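Local atomic coordinates of epidermin leader peptide processing serine protease EpiP (PDB entry 3QFH), a protein that probably acts as a subtilisin-like serine endopeptidase that cuts the leader peptide from the precursor of the lantibiotic epidermin. Residues Tyr46-Glu50 / Leu51-Gln55; Lys190-Gly193 / Val194-Asn198; Leu433-Tyr436 / Lys437-Val441. All coordinates share one frame; numbering follows the deposited sequence.

How the interactions relate
Interaction 1 lies in the propeptide-like part of the chain, about 35 Å and 40 Å, centre to centre, from interactions 2 and 3, on the far side of the molecule's centre. It is a tight hairpin end, held mainly by backbone bonds, with a buried aliphatic face and a sulfate at its tip. Interactions 2 and 3 are neighbours: Val194 CG1 meets Val435 CG2 at 4.0 Å, and both contacts have side chains on helices 103-108 and 382-400. Interaction 2 is a buried loop turn whose internal contact is apolar. Interaction 3, a short helix near the C-terminus, is partly buried, with an N-cap at its start and an asparagine side-chain bond to Tyr436 O toward its end.

Interaction 1 (Tyr46-Glu50 / Leu51-Gln55); sequences YNIPE and LHVAQ. With SO4 (sulfate ion), chain L.
Strand 46-48 and strand 53-55 run antiparallel (175°) in a beta hairpin, bonded from Gln55 N to Tyr46 O (2.8 Å) and from Ile48 N to Val53 O (2.9 Å). A 3-10 turn reverses the chain: Leu51 N bonds to Ile48 O and His52 N to Pro49 O. At its exit His52 and Val53 both face Ile48, a G1 beta bulge in which Val53 N reaches Ile48 O only weakly.

Ile48 is the apolar centre. Ile48 CG2, anti to the backbone N, meets Leu51 CG at 3.6 Å as the two side chains cross at a slant, while Ile48 CD1 touches Val53 CG2 at 3.7 Å. Helices 213-225 and 254-269 of the protease part pack against this side, consistent with a propeptide sheet docked on a subtilisin-like enzyme. Tyr46 shares the face, CB to CB with Gln55; its OH bonds to Leu151 O beyond the hairpin.

His52 leaves the backbone away from strand 46-48. Pro49 O sits 3.7 Å above one face of its imidazole, toward the rim. Thr30 N also bonds the sulfate, whose O4 accepts from His52 NE2, at the ring edge, at 2.6 Å.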
loop_
_atom_site.group_PDB
_atom_site.type_symbol
_atom_site.label_atom_id
_atom_site.label_comp_id
_atom_site.label_asym_id
_atom_site.label_seq_id
_atom_site.Cartn_x
_atom_site.Cartn_y
_atom_site.Cartn_z
ATOM N N TYR A 46 -22.073 -0.537 -0.046
ATOM C CA TYR A 46 -20.828 0.052 0.466
ATOM C C TYR A 46 -20.969 1.556 0.297
ATOM O O TYR A 46 -21.617 2.016 -0.638
ATOM C CB TYR A 46 -19.608 -0.457 -0.289
ATOM C CG TYR A 46 -18.357 -0.505 0.564
ATOM C CD1 TYR A 46 -18.206 -1.500 1.533
ATOM C CD2 TYR A 46 -17.314 0.406 0.392
ATOM C CE1 TYR A 46 -17.076 -1.578 2.320
ATOM C CE2 TYR A 46 -16.152 0.328 1.190
ATOM C CZ TYR A 46 -16.042 -0.666 2.145
ATOM O OH TYR A 46 -14.918 -0.776 2.943
ATOM N N ASN A 47 -20.378 2.322 1.194
ATOM C CA ASN A 47 -20.521 3.765 1.124
ATOM C C ASN A 47 -19.381 4.443 1.840
ATOM O O ASN A 47 -18.953 3.969 2.875
ATOM C CB ASN A 47 -21.863 4.189 1.732
ATOM C CG ASN A 47 -22.180 5.674 1.508
ATOM O OD1 ASN A 47 -21.712 6.300 0.555
ATOM N ND2 ASN A 47 -22.995 6.228 2.386
ATOM N N ILE A 48 -18.871 5.523 1.237
ATOM C CA ILE A 48 -17.798 6.330 1.791
ATOM C C ILE A 48 -18.279 7.799 1.739
ATOM O O ILE A 48 -18.013 8.506 0.764
ATOM C CB ILE A 48 -16.494 6.210 0.966
ATOM C CG1 ILE A 48 -16.186 4.749 0.606
ATOM C CG2 ILE A 48 -15.338 6.840 1.742
ATOM C CD1 ILE A 48 -14.896 4.557 -0.195
ATOM N N PRO A 49 -19.019 8.243 2.764
ATOM C CA PRO A 49 -19.588 9.606 2.772
ATOM C C PRO A 49 -18.572 10.719 2.479
ATOM O O PRO A 49 -18.866 11.612 1.698
ATOM C CB PRO A 49 -20.168 9.742 4.189
ATOM C CG PRO A 49 -20.500 8.353 4.580
ATOM C CD PRO A 49 -19.429 7.475 3.952
ATOM N N GLU A 50 -17.380 10.619 3.057
ATOM C CA GLU A 50 -16.324 11.630 2.872
ATOM C C GLU A 50 -15.881 11.803 1.420
ATOM O O GLU A 50 -15.341 12.832 1.069
ATOM C CB GLU A 50 -15.071 11.283 3.702
ATOM C CG GLU A 50 -15.250 11.234 5.215
ATOM C CD GLU A 50 -15.750 9.897 5.758
ATOM O OE1 GLU A 50 -16.197 9.025 4.968
ATOM O OE2 GLU A 50 -15.674 9.730 7.003
ATOM N N LEU A 51 -16.060 10.784 0.593
ATOM C CA LEU A 51 -15.639 10.865 -0.811
ATOM C C LEU A 51 -16.820 10.933 -1.774
ATOM O O LEU A 51 -16.635 10.988 -2.990
ATOM C CB LEU A 51 -14.827 9.637 -1.163
ATOM C CG LEU A 51 -13.648 9.320 -0.243
ATOM C CD1 LEU A 51 -12.858 8.157 -0.810
ATOM C CD2 LEU A 51 -12.762 10.528 -0.042
ATOM N N HIS A 52 -18.032 10.879 -1.235
ATOM C CA HIS A 52 -19.234 10.878 -2.061
ATOM C C HIS A 52 -19.273 9.712 -3.057
ATOM O O HIS A 52 -19.645 9.887 -4.235
ATOM C CB HIS A 52 -19.414 12.229 -2.772
ATOM C CG HIS A 52 -19.669 13.366 -1.835
ATOM N ND1 HIS A 52 -18.864 14.478 -1.772
ATOM C CD2 HIS A 52 -20.628 13.543 -0.898
ATOM C CE1 HIS A 52 -19.333 15.309 -0.857
ATOM N NE2 HIS A 52 -20.407 14.765 -0.315
ATOM N N VAL A 53 -18.899 8.516 -2.594
ATOM C CA VAL A 53 -18.952 7.322 -3.443
ATOM C C VAL A 53 -19.649 6.167 -2.722
ATOM O O VAL A 53 -19.532 5.996 -1.505
ATOM C CB VAL A 53 -17.562 6.879 -3.979
ATOM C CG1 VAL A 53 -16.961 7.959 -4.875
ATOM C CG2 VAL A 53 -16.600 6.527 -2.852
ATOM N N ALA A 54 -20.419 5.402 -3.487
ATOM C CA ALA A 54 -21.142 4.267 -2.948
ATOM C C ALA A 54 -21.161 3.152 -3.959
ATOM O O ALA A 54 -20.916 3.365 -5.148
ATOM C CB ALA A 54 -22.566 4.645 -2.598
ATOM N N GLN A 55 -21.412 1.951 -3.473
ATOM C CA GLN A 55 -21.548 0.817 -4.353
ATOM C C GLN A 55 -22.989 0.406 -4.176
ATOM O O GLN A 55 -23.484 0.304 -3.055
ATOM C CB GLN A 55 -20.598 -0.308 -3.989
ATOM C CG GLN A 55 -20.453 -1.321 -5.088
ATOM C CD GLN A 55 -19.461 -2.414 -4.731
ATOM O OE1 GLN A 55 -19.372 -2.829 -3.569
ATOM N NE2 GLN A 55 -18.736 -2.917 -5.737
HETATM S S SO4 L . -22.028 16.939 1.924
HETATM O O1 SO4 L . -23.268 17.582 2.348
HETATM O O2 SO4 L . -21.176 17.931 1.277
HETATM O O3 SO4 L . -21.334 16.375 3.080
HETATM O O4 SO4 L . -22.343 15.869 0.988
#

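Interaction 2 (Lys190-Gly193 / Val194-Asn198); sequences KLIG and VAPNN
Pro196, whose ring leans back on Gly193 and Ile192, has its carbonyl oxygen gripped by two amides, a hydrogen bond from Asn143 ND2 and a weak one from Asn188 ND2. The chain bends here, in the Gly-Val-Ala-Pro sequence familiar from subtilases, in the loop between helix 177-186 and strand 200-204. The bend brings the proline ring against Gly193 O, with Pro196 CD 3.6 Å from that oxygen, which also accepts from Tyr115 OH.

Across the bend the side-chain contact is small and aliphatic. Ile192 CG2, set anti to the backbone N by the first torsion (CG1 chi1 -48°), approaches the pyrrolidine at its CB-CG side and stands 4.1 Å from Pro196 CG. The two groups meet at a slant, and at this spacing they touch lightly.

The branches of Val194 pack on Met105 and Ile108 of helix 103-108. With Pro196 as its second residue, a type I beta turn runs from Ala195 to Asn198, closed by a weak bond from Asn198 N to Ala195 O at 3.3 Å.

Between the two halves of the loop there is little polar bonding; the polar ties go to other parts of the chain, whose side chains satisfy the buried carbonyls of Gly193 and Pro196. The bend probably owes much to the proline ring, with the Ile192 contact adding a little.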
loop_
_atom_site.group_PDB
_atom_site.type_symbol
_atom_site.label_atom_id
_atom_site.label_comp_id
_atom_site.label_asym_id
_atom_site.label_seq_id
_atom_site.Cartn_x
_atom_site.Cartn_y
_atom_site.Cartn_z
ATOM N N LYS A 190 12.665 -11.623 17.264
ATOM C CA LYS A 190 13.778 -12.312 16.618
ATOM C C LYS A 190 14.111 -11.528 15.360
ATOM O O LYS A 190 15.276 -11.274 15.074
ATOM C CB LYS A 190 13.436 -13.772 16.327
ATOM C CG LYS A 190 13.196 -14.575 17.621
ATOM C CD LYS A 190 12.617 -15.970 17.400
ATOM C CE LYS A 190 13.662 -16.971 16.937
ATOM N NZ LYS A 190 14.148 -16.700 15.577
ATOM N N LEU A 191 13.071 -11.114 14.638
ATOM C CA LEU A 191 13.215 -10.267 13.467
ATOM C C LEU A 191 13.019 -8.791 13.906
ATOM O O LEU A 191 12.234 -8.509 14.825
ATOM C CB LEU A 191 12.137 -10.611 12.453
ATOM C CG LEU A 191 12.400 -10.170 11.031
ATOM C CD1 LEU A 191 13.284 -11.253 10.388
ATOM C CD2 LEU A 191 11.100 -10.008 10.239
ATOM N N ILE A 192 13.722 -7.865 13.250
ATOM C CA ILE A 192 13.587 -6.429 13.545
ATOM C C ILE A 192 13.129 -5.643 12.302
ATOM O O ILE A 192 13.724 -5.751 11.248
ATOM C CB ILE A 192 14.923 -5.807 13.989
ATOM C CG1 ILE A 192 15.607 -6.667 15.068
ATOM C CG2 ILE A 192 14.693 -4.383 14.440
ATOM C CD1 ILE A 192 14.821 -6.835 16.303
ATOM N N GLY A 193 12.065 -4.868 12.436
ATOM C CA GLY A 193 11.589 -4.015 11.341
ATOM C C GLY A 193 12.320 -2.683 11.315
ATOM O O GLY A 193 13.253 -2.452 12.096
ATOM N N VAL A 194 11.887 -1.786 10.439
ATOM C CA VAL A 194 12.546 -0.485 10.308
ATOM C C VAL A 194 12.249 0.394 11.500
ATOM O O VAL A 194 13.124 1.099 11.965
ATOM C CB VAL A 194 12.132 0.240 8.974
ATOM C CG1 VAL A 194 12.752 1.661 8.880
ATOM C CG2 VAL A 194 12.548 -0.604 7.792
ATOM N N ALA A 195 11.028 0.303 12.023
ATOM C CA ALA A 195 10.569 1.138 13.124
ATOM C C ALA A 195 10.065 0.260 14.266
ATOM O O ALA A 195 8.861 0.180 14.500
ATOM C CB ALA A 195 9.425 2.092 12.610
ATOM N N PRO A 196 10.988 -0.382 15.006
ATOM C CA PRO A 196 10.641 -1.360 16.039
ATOM C C PRO A 196 9.909 -0.885 17.291
ATOM O O PRO A 196 9.430 -1.732 18.044
ATOM C CB PRO A 196 11.999 -1.965 16.429
ATOM C CG PRO A 196 13.011 -0.983 15.995
ATOM C CD PRO A 196 12.443 -0.234 14.842
ATOM N N ASN A 197 9.824 0.429 17.510
ATOM C CA ASN A 197 9.128 0.974 18.680
ATOM C C ASN A 197 7.823 1.700 18.334
ATOM O O ASN A 197 7.132 2.177 19.210
ATOM C CB ASN A 197 10.064 1.917 19.438
ATOM C CG ASN A 197 11.373 1.236 19.867
ATOM O OD1 ASN A 197 11.414 0.035 20.121
ATOM N ND2 ASN A 197 12.444 2.019 19.936
ATOM N N ASN A 198 7.495 1.783 17.054
ATOM C CA ASN A 198 6.252 2.409 16.612
ATOM C C ASN A 198 5.105 1.413 16.549
ATOM O O ASN A 198 5.285 0.241 16.188
ATOM C CB ASN A 198 6.401 3.060 15.216
ATOM C CG ASN A 198 7.279 4.301 15.236
ATOM O OD1 ASN A 198 8.503 4.208 15.258
ATOM N ND2 ASN A 198 6.646 5.478 15.207
#

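Interaction 3 (Leu433-Tyr436 / Lys437-Val441); sequences LDVY and KALNV
Asp434 caps the start of the short helix 435-439 by offering OD2 to Lys437 N at 3.2 Å, the N-cap bond of a side chain to the third residue after it. The bond is nearly straight at hydrogen (166°), yet the N-H comes in from above the carboxylate plane. With CG anti to its backbone N (chi1 -173°), the carboxylate is carried over the first turn, and its other oxygen lies along the lysine: Asp434 OD1 is 3.4 Å from Lys437 CG. The ammonium stays clear, Lys437 NZ being 4.7 Å from Asp434 OD1, near enough for attraction but not a contact.

Backbone bonds make up the helix itself. Ala438 N donates to Asp434 O at 3.1 Å, in the carbonyl plane, and Leu439 N to Val435 O at the same length.

Ring and amide meet at the far end. Asn440 ND2 bonds to Tyr436 O at 2.7 Å and at the same time sits 3.4 Å above the plane of the Tyr436 ring, over its centre; the two planes are turned 47° apart. Asp117 OD2 takes a second bond from the same nitrogen, and Asn440 OD1 accepts from Asn443 ND2.

Apolar contact occupies the inner side. The Val435 and Leu439 side chains lie side by side, pointing the same way, with Val435 CG1 3.9 Å from Leu439 CD1, while Val435 and Ala438 pack on helix 382-400 of the subtilase core.

Side chains thus bond to the backbone near the start and near the close of this short helix. The negative Asp434 probably gains from the helix dipole at the N-terminus, and Asn440 ND2, held by Tyr436 O and Asp117 OD2, is pinned against the tyrosine face, which should restrict rotation of the amide.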
loop_
_atom_site.group_PDB
_atom_site.type_symbol
_atom_site.label_atom_id
_atom_site.label_comp_id
_atom_site.label_asym_id
_atom_site.label_seq_id
_atom_site.Cartn_x
_atom_site.Cartn_y
_atom_site.Cartn_z
ATOM N N LEU A 433 16.851 3.801 -0.113
ATOM C CA LEU A 433 16.620 4.200 1.279
ATOM C C LEU A 433 17.864 3.974 2.171
ATOM O O LEU A 433 18.487 2.917 2.092
ATOM C CB LEU A 433 15.458 3.346 1.807
ATOM C CG LEU A 433 14.997 3.516 3.260
ATOM C CD1 LEU A 433 14.545 4.942 3.551
ATOM C CD2 LEU A 433 13.881 2.505 3.556
ATOM N N ASP A 434 18.219 4.963 2.998
ATOM C CA ASP A 434 19.338 4.836 3.962
ATOM C C ASP A 434 18.872 5.475 5.288
ATOM O O ASP A 434 18.904 6.699 5.472
ATOM C CB ASP A 434 20.625 5.486 3.447
ATOM C CG ASP A 434 21.852 5.219 4.362
ATOM O OD1 ASP A 434 23.000 5.379 3.854
ATOM O OD2 ASP A 434 21.696 4.848 5.560
ATOM N N VAL A 435 18.407 4.615 6.182
ATOM C CA VAL A 435 17.830 5.031 7.451
ATOM C C VAL A 435 18.882 5.608 8.372
ATOM O O VAL A 435 18.608 6.546 9.135
ATOM C CB VAL A 435 17.059 3.846 8.103
ATOM C CG1 VAL A 435 16.552 4.197 9.497
ATOM C CG2 VAL A 435 15.913 3.414 7.180
ATOM N N TYR A 436 20.105 5.097 8.285
ATOM C CA TYR A 436 21.172 5.640 9.125
ATOM C C TYR A 436 21.387 7.119 8.795
ATOM O O TYR A 436 21.467 7.970 9.706
ATOM C CB TYR A 436 22.451 4.847 8.962
ATOM C CG TYR A 436 23.593 5.366 9.775
ATOM C CD1 TYR A 436 23.749 4.985 11.103
ATOM C CD2 TYR A 436 24.545 6.205 9.210
ATOM C CE1 TYR A 436 24.809 5.448 11.863
ATOM C CE2 TYR A 436 25.611 6.684 9.962
ATOM C CZ TYR A 436 25.738 6.296 11.286
ATOM O OH TYR A 436 26.790 6.754 12.028
ATOM N N LYS A 437 21.454 7.427 7.503
ATOM C CA LYS A 437 21.607 8.822 7.090
ATOM C C LYS A 437 20.417 9.681 7.533
ATOM O O LYS A 437 20.604 10.781 8.032
ATOM C CB LYS A 437 21.784 8.957 5.576
ATOM C CG LYS A 437 23.167 8.561 5.051
ATOM C CD LYS A 437 23.313 8.919 3.558
ATOM C CE LYS A 437 24.646 8.440 2.988
ATOM N NZ LYS A 437 25.845 9.103 3.616
ATOM N N ALA A 438 19.202 9.169 7.339
ATOM C CA ALA A 438 17.975 9.922 7.679
ATOM C C ALA A 438 17.919 10.317 9.163
ATOM O O ALA A 438 17.411 11.387 9.505
ATOM C CB ALA A 438 16.741 9.114 7.300
ATOM N N LEU A 439 18.453 9.466 10.032
ATOM C CA LEU A 439 18.454 9.733 11.465
ATOM C C LEU A 439 19.657 10.553 11.949
ATOM O O LEU A 439 19.703 10.948 13.091
ATOM C CB LEU A 439 18.402 8.414 12.250
ATOM C CG LEU A 439 17.152 7.567 11.985
ATOM C CD1 LEU A 439 17.206 6.244 12.738
ATOM C CD2 LEU A 439 15.910 8.337 12.355
ATOM N N ASN A 440 20.618 10.831 11.082
ATOM C CA ASN A 440 21.790 11.560 11.529
ATOM C C ASN A 440 22.042 12.899 10.830
ATOM O O ASN A 440 23.190 13.329 10.720
ATOM C CB ASN A 440 23.001 10.630 11.411
ATOM C CG ASN A 440 22.981 9.541 12.463
ATOM O OD1 ASN A 440 23.170 9.821 13.633
ATOM N ND2 ASN A 440 22.752 8.294 12.048
ATOM N N VAL A 441 20.975 13.560 10.383
ATOM C CA VAL A 441 21.119 14.851 9.688
ATOM C C VAL A 441 21.717 15.914 10.608
ATOM O O VAL A 441 22.454 16.778 10.154
ATOM C CB VAL A 441 19.776 15.352 9.125
ATOM C CG1 VAL A 441 19.949 16.707 8.440
ATOM C CG2 VAL A 441 19.210 14.316 8.136
#